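Local coordinates for protein probable mannosyltransferase KTR4 (Saccharomyces cerevisiae, PDB 5A07) that is a probable mannosyltransferase of the Ktr family, built on a GT-A-type fold and modelled with guanosine-5'-diphosphate and a manganese ion, at residues Q125-Y136 against V235-F246. Residues are numbered along the deposited sequence; the frame is centred on the assembly and turned at random.
Sequences QLEEEYNKNFGY and VNFYCKINYDVF
Tyr136 and Phe246 mark the tight end of this contact: the Phe246 edge meets the Tyr136 face in a T-shaped (edge-to-face) stack, with CD2 above the ring centre and the two planes at 84°. The same tyrosine turns its hydroxyl to Asp244, donating from OH to the syn lone pair of OD2 over 2.5 Å. Asp244 is itself the N-cap of helix 245-251, and its OD1 accepts from the backbone N of Gln247. Beside it, Phe134 lays one face over the CA of Asp244. Tyr130, its CG anti to the backbone N (chi1 177°), reaches past Ile241 and takes the Val245 N-H on its OH at 2.9 Å. In this GT-A glycosyltransferase fold, the contact joins helix 116-131, which follows parallel strand 105-110, and the turn after it to the chain running from strand 236-237 into helix 245-251; Trp229 of the central sheet backs Leu126, Phe237, Val245 and Phe246. Midway, Ile241 N bonds to the Glu129 carbonyl O (2.9 Å), and Leu126 CD1 sits over the Phe237 face, 4.3 Å from the ring centroid. Polar groups and water take over on the looser side. With CG beside its backbone N (chi1 -59°), Glu129 sets CG 3.7 Å from Phe237 CB; the bend at chi2 then swings the carboxylate round, and a water bridges OE2 and Phe237 O. A second water joins Tyr130 O, Asn133 ND2 and Ile241 O.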
loop_
_atom_site.group_PDB
_atom_site.type_symbol
_atom_site.label_atom_id
_atom_site.label_comp_id
_atom_site.label_asym_id
_atom_site.label_seq_id
_atom_site.Cartn_x
_atom_site.Cartn_y
_atom_site.Cartn_z
ATOM N N GLN B 125 1.460 -7.377 -18.492
ATOM C CA GLN B 125 1.393 -5.936 -18.444
ATOM C C GLN B 125 2.556 -5.257 -17.742
ATOM O O GLN B 125 3.057 -4.186 -18.214
ATOM C CB GLN B 125 0.066 -5.551 -17.814
ATOM C CG GLN B 125 -1.002 -5.915 -18.841
ATOM C CD GLN B 125 -2.280 -5.498 -18.346
ATOM O OE1 GLN B 125 -2.965 -6.316 -17.745
ATOM N NE2 GLN B 125 -2.508 -4.232 -18.339
ATOM N N LEU B 126 3.027 -5.841 -16.647
ATOM C CA LEU B 126 4.182 -5.249 -15.931
ATOM C C LEU B 126 5.420 -5.396 -16.813
ATOM O O LEU B 126 6.282 -4.492 -16.852
ATOM C CB LEU B 126 4.425 -5.951 -14.588
ATOM C CG LEU B 126 5.652 -5.508 -13.814
ATOM C CD1 LEU B 126 5.488 -4.081 -13.462
ATOM C CD2 LEU B 126 5.771 -6.407 -12.572
ATOM N N GLU B 127 5.549 -6.515 -17.514
ATOM C CA GLU B 127 6.718 -6.689 -18.411
ATOM C C GLU B 127 6.672 -5.627 -19.558
ATOM O O GLU B 127 7.671 -4.959 -19.870
ATOM C CB GLU B 127 6.708 -8.084 -19.022
ATOM C CG GLU B 127 7.211 -9.186 -18.090
ATOM C CD GLU B 127 8.724 -9.179 -17.899
ATOM O OE1 GLU B 127 9.432 -9.018 -18.921
ATOM O OE2 GLU B 127 9.223 -9.375 -16.758
ATOM N N GLU B 128 5.513 -5.518 -20.165
ATOM C CA GLU B 128 5.345 -4.644 -21.331
ATOM C C GLU B 128 5.581 -3.173 -20.946
ATOM O O GLU B 128 6.199 -2.435 -21.687
ATOM C CB GLU B 128 3.954 -4.814 -21.906
ATOM C CG GLU B 128 3.565 -3.902 -23.104
ATOM C CD GLU B 128 4.589 -3.949 -24.258
ATOM O OE1 GLU B 128 5.335 -4.948 -24.402
ATOM O OE2 GLU B 128 4.748 -2.958 -24.991
ATOM N N GLU B 129 5.108 -2.738 -19.782
ATOM C CA GLU B 129 5.208 -1.338 -19.439
ATOM C C GLU B 129 6.502 -1.006 -18.705
ATOM O O GLU B 129 6.848 0.156 -18.585
ATOM C CB GLU B 129 4.025 -0.912 -18.551
ATOM C CG GLU B 129 2.643 -1.113 -19.194
ATOM C CD GLU B 129 2.463 -0.483 -20.621
ATOM O OE1 GLU B 129 3.130 0.509 -20.950
ATOM O OE2 GLU B 129 1.681 -1.062 -21.457
ATOM N N TYR B 130 7.169 -2.015 -18.157
ATOM C CA TYR B 130 8.356 -1.803 -17.318
ATOM C C TYR B 130 9.465 -2.849 -17.404
ATOM O O TYR B 130 10.601 -2.578 -17.892
ATOM C CB TYR B 130 7.952 -1.606 -15.848
ATOM C CG TYR B 130 9.173 -1.445 -14.935
ATOM C CD1 TYR B 130 9.978 -0.328 -15.017
ATOM C CD2 TYR B 130 9.552 -2.426 -14.049
ATOM C CE1 TYR B 130 11.080 -0.162 -14.231
ATOM C CE2 TYR B 130 10.700 -2.291 -13.212
ATOM C CZ TYR B 130 11.451 -1.144 -13.329
ATOM O OH TYR B 130 12.536 -0.923 -12.533
ATOM N N ASN B 131 9.161 -4.033 -16.941
ATOM C CA ASN B 131 10.205 -4.968 -16.603
ATOM C C ASN B 131 10.963 -5.602 -17.768
ATOM O O ASN B 131 12.038 -6.079 -17.568
ATOM C CB ASN B 131 9.692 -6.043 -15.638
ATOM C CG ASN B 131 10.818 -6.627 -14.747
ATOM O OD1 ASN B 131 11.768 -5.948 -14.389
ATOM N ND2 ASN B 131 10.743 -7.944 -14.501
ATOM N N LYS B 132 10.426 -5.555 -18.987
ATOM C CA LYS B 132 11.128 -6.114 -20.120
ATOM C C LYS B 132 12.402 -5.332 -20.357
ATOM O O LYS B 132 13.330 -5.872 -20.926
ATOM C CB LYS B 132 10.278 -6.106 -21.382
ATOM C CG LYS B 132 10.087 -4.713 -21.996
ATOM C CD LYS B 132 9.156 -4.767 -23.190
ATOM C CE LYS B 132 8.962 -3.379 -23.786
ATOM N NZ LYS B 132 7.982 -3.525 -24.897
ATOM N N ASN B 133 12.472 -4.102 -19.871
ATOM C CA ASN B 133 13.685 -3.315 -20.045
ATOM C C ASN B 133 14.645 -3.299 -18.873
ATOM O O ASN B 133 15.719 -2.705 -18.975
ATOM C CB ASN B 133 13.301 -1.864 -20.427
ATOM C CG ASN B 133 12.678 -1.789 -21.764
ATOM O OD1 ASN B 133 13.090 -2.497 -22.652
ATOM N ND2 ASN B 133 11.622 -1.062 -21.893
ATOM N N PHE B 134 14.275 -3.930 -17.768
ATOM C CA PHE B 134 15.079 -3.925 -16.562
ATOM C C PHE B 134 15.379 -5.310 -16.008
ATOM O O PHE B 134 16.378 -5.493 -15.392
ATOM C CB PHE B 134 14.454 -2.991 -15.533
ATOM C CG PHE B 134 14.518 -1.585 -15.953
ATOM C CD1 PHE B 134 15.680 -0.858 -15.754
ATOM C CD2 PHE B 134 13.463 -0.968 -16.587
ATOM C CE1 PHE B 134 15.817 0.446 -16.219
ATOM C CE2 PHE B 134 13.594 0.328 -17.058
ATOM C CZ PHE B 134 14.756 1.064 -16.875
ATOM N N GLY B 135 14.457 -6.258 -16.160
ATOM C CA GLY B 135 14.695 -7.675 -15.886
ATOM C C GLY B 135 14.823 -8.086 -14.463
ATOM O O GLY B 135 15.523 -9.033 -14.162
ATOM N N TYR B 136 14.126 -7.405 -13.547
ATOM C CA TYR B 136 14.094 -7.831 -12.158
ATOM C C TYR B 136 13.428 -9.194 -12.086
ATOM O O TYR B 136 12.458 -9.516 -12.819
ATOM C CB TYR B 136 13.390 -6.771 -11.254
ATOM C CG TYR B 136 14.385 -5.613 -10.987
ATOM C CD1 TYR B 136 15.370 -5.747 -10.017
ATOM C CD2 TYR B 136 14.382 -4.439 -11.727
ATOM C CE1 TYR B 136 16.326 -4.757 -9.796
ATOM C CE2 TYR B 136 15.339 -3.454 -11.530
ATOM C CZ TYR B 136 16.334 -3.641 -10.580
ATOM O OH TYR B 136 17.249 -2.688 -10.358
ATOM N N VAL B 235 -4.514 -7.121 -12.457
ATOM C CA VAL B 235 -4.308 -5.684 -12.453
ATOM C C VAL B 235 -3.814 -5.281 -13.787
ATOM O O VAL B 235 -3.406 -6.122 -14.624
ATOM C CB VAL B 235 -3.335 -5.241 -11.330
ATOM C CG1 VAL B 235 -3.833 -5.733 -10.027
ATOM C CG2 VAL B 235 -1.913 -5.755 -11.567
ATOM N N ASN B 236 -3.812 -3.981 -14.000
ATOM C CA ASN B 236 -3.445 -3.389 -15.275
ATOM C C ASN B 236 -2.445 -2.292 -15.100
ATOM O O ASN B 236 -2.515 -1.557 -14.110
ATOM C CB ASN B 236 -4.703 -2.791 -15.959
ATOM C CG ASN B 236 -5.767 -3.860 -16.220
ATOM O OD1 ASN B 236 -5.631 -4.664 -17.136
ATOM N ND2 ASN B 236 -6.713 -3.960 -15.333
ATOM N N PHE B 237 -1.508 -2.212 -16.032
ATOM C CA PHE B 237 -0.588 -1.115 -16.124
ATOM C C PHE B 237 -0.806 -0.433 -17.434
ATOM O O PHE B 237 -0.920 -1.089 -18.500
ATOM C CB PHE B 237 0.842 -1.581 -16.032
ATOM C CG PHE B 237 1.207 -2.157 -14.673
ATOM C CD1 PHE B 237 1.564 -1.335 -13.617
ATOM C CD2 PHE B 237 1.079 -3.498 -14.435
ATOM C CE1 PHE B 237 1.801 -1.858 -12.355
ATOM C CE2 PHE B 237 1.333 -4.020 -13.206
ATOM C CZ PHE B 237 1.649 -3.196 -12.148
ATOM N N TYR B 238 -0.744 0.882 -17.442
ATOM C CA TYR B 238 -1.104 1.646 -18.662
ATOM C C TYR B 238 -0.002 2.462 -19.261
ATOM O O TYR B 238 -0.174 2.860 -20.434
ATOM C CB TYR B 238 -2.293 2.605 -18.403
ATOM C CG TYR B 238 -3.526 1.904 -17.928
ATOM C CD1 TYR B 238 -4.247 1.016 -18.787
ATOM C CD2 TYR B 238 -4.015 2.082 -16.659
ATOM C CE1 TYR B 238 -5.371 0.293 -18.328
ATOM C CE2 TYR B 238 -5.145 1.391 -16.228
ATOM C CZ TYR B 238 -5.821 0.519 -17.093
ATOM O OH TYR B 238 -6.894 -0.145 -16.600
ATOM N N CYS B 239 1.111 2.689 -18.545
ATOM C CA CYS B 239 2.062 3.662 -18.985
ATOM C C CYS B 239 3.466 3.158 -18.894
ATOM O O CYS B 239 3.863 2.545 -17.905
ATOM C CB CYS B 239 1.943 4.942 -18.129
ATOM S SG CYS B 239 0.292 5.628 -18.016
ATOM N N LYS B 240 4.254 3.488 -19.901
ATOM C CA LYS B 240 5.630 3.063 -19.929
ATOM C C LYS B 240 6.474 3.763 -18.858
ATOM O O LYS B 240 6.447 4.983 -18.726
ATOM C CB LYS B 240 6.238 3.367 -21.281
ATOM C CG LYS B 240 5.740 2.396 -22.336
ATOM C CD LYS B 240 6.639 2.331 -23.550
ATOM C CE LYS B 240 5.800 1.945 -24.780
ATOM N NZ LYS B 240 5.381 3.205 -25.423
ATOM N N ILE B 241 7.291 2.963 -18.209
ATOM C CA ILE B 241 8.202 3.425 -17.182
ATOM C C ILE B 241 9.609 3.136 -17.644
ATOM O O ILE B 241 10.013 1.971 -17.721
ATOM C CB ILE B 241 7.932 2.737 -15.852
ATOM C CG1 ILE B 241 6.504 3.027 -15.434
ATOM C CG2 ILE B 241 8.969 3.183 -14.770
ATOM C CD1 ILE B 241 6.249 4.487 -15.013
ATOM N N ASN B 242 10.355 4.203 -17.950
ATOM C CA ASN B 242 11.659 4.103 -18.594
ATOM C C ASN B 242 12.887 4.431 -17.694
ATOM O O ASN B 242 13.940 4.823 -18.173
ATOM C CB ASN B 242 11.648 4.990 -19.832
ATOM C CG ASN B 242 10.818 4.382 -20.917
ATOM O OD1 ASN B 242 10.953 3.219 -21.222
ATOM N ND2 ASN B 242 9.969 5.150 -21.495
ATOM N N TYR B 243 12.726 4.264 -16.408
ATOM C CA TYR B 243 13.792 4.351 -15.433
ATOM C C TYR B 243 13.623 3.204 -14.483
ATOM O O TYR B 243 12.517 2.700 -14.296
ATOM C CB TYR B 243 13.775 5.684 -14.669
ATOM C CG TYR B 243 12.488 5.973 -13.918
ATOM C CD1 TYR B 243 11.415 6.501 -14.567
ATOM C CD2 TYR B 243 12.374 5.652 -12.571
ATOM C CE1 TYR B 243 10.232 6.739 -13.910
ATOM C CE2 TYR B 243 11.217 5.875 -11.907
ATOM C CZ TYR B 243 10.143 6.428 -12.571
ATOM O OH TYR B 243 8.985 6.659 -11.935
ATOM N N ASP B 244 14.723 2.804 -13.874
ATOM C CA ASP B 244 14.753 1.736 -12.839
ATOM C C ASP B 244 14.119 2.246 -11.549
ATOM O O ASP B 244 14.608 3.175 -10.927
ATOM C CB ASP B 244 16.187 1.305 -12.619
ATOM C CG ASP B 244 16.337 0.096 -11.712
ATOM O OD1 ASP B 244 15.667 0.003 -10.657
ATOM O OD2 ASP B 244 17.119 -0.809 -12.068
ATOM N N VAL B 245 12.982 1.666 -11.194
ATOM C CA VAL B 245 12.163 2.138 -10.108
ATOM C C VAL B 245 12.807 1.898 -8.774
ATOM O O VAL B 245 12.850 2.780 -7.926
ATOM C CB VAL B 245 10.760 1.477 -10.175
ATOM C CG1 VAL B 245 9.925 1.736 -8.950
ATOM C CG2 VAL B 245 10.003 2.016 -11.370
ATOM N N PHE B 246 13.361 0.715 -8.586
ATOM C CA PHE B 246 14.115 0.461 -7.333
ATOM C C PHE B 246 15.307 1.390 -7.176
ATOM O O PHE B 246 15.571 1.888 -6.072
ATOM C CB PHE B 246 14.565 -0.995 -7.225
ATOM C CG PHE B 246 13.470 -2.011 -7.237
ATOM C CD1 PHE B 246 12.327 -1.850 -6.520
ATOM C CD2 PHE B 246 13.645 -3.213 -7.878
ATOM C CE1 PHE B 246 11.371 -2.831 -6.463
ATOM C CE2 PHE B 246 12.649 -4.194 -7.846
ATOM C CZ PHE B 246 11.509 -3.987 -7.124
HETATM O O HOH W 1 0.255 -2.973 -20.496
HETATM O O HOH W 2 10.451 -0.156 -19.410
#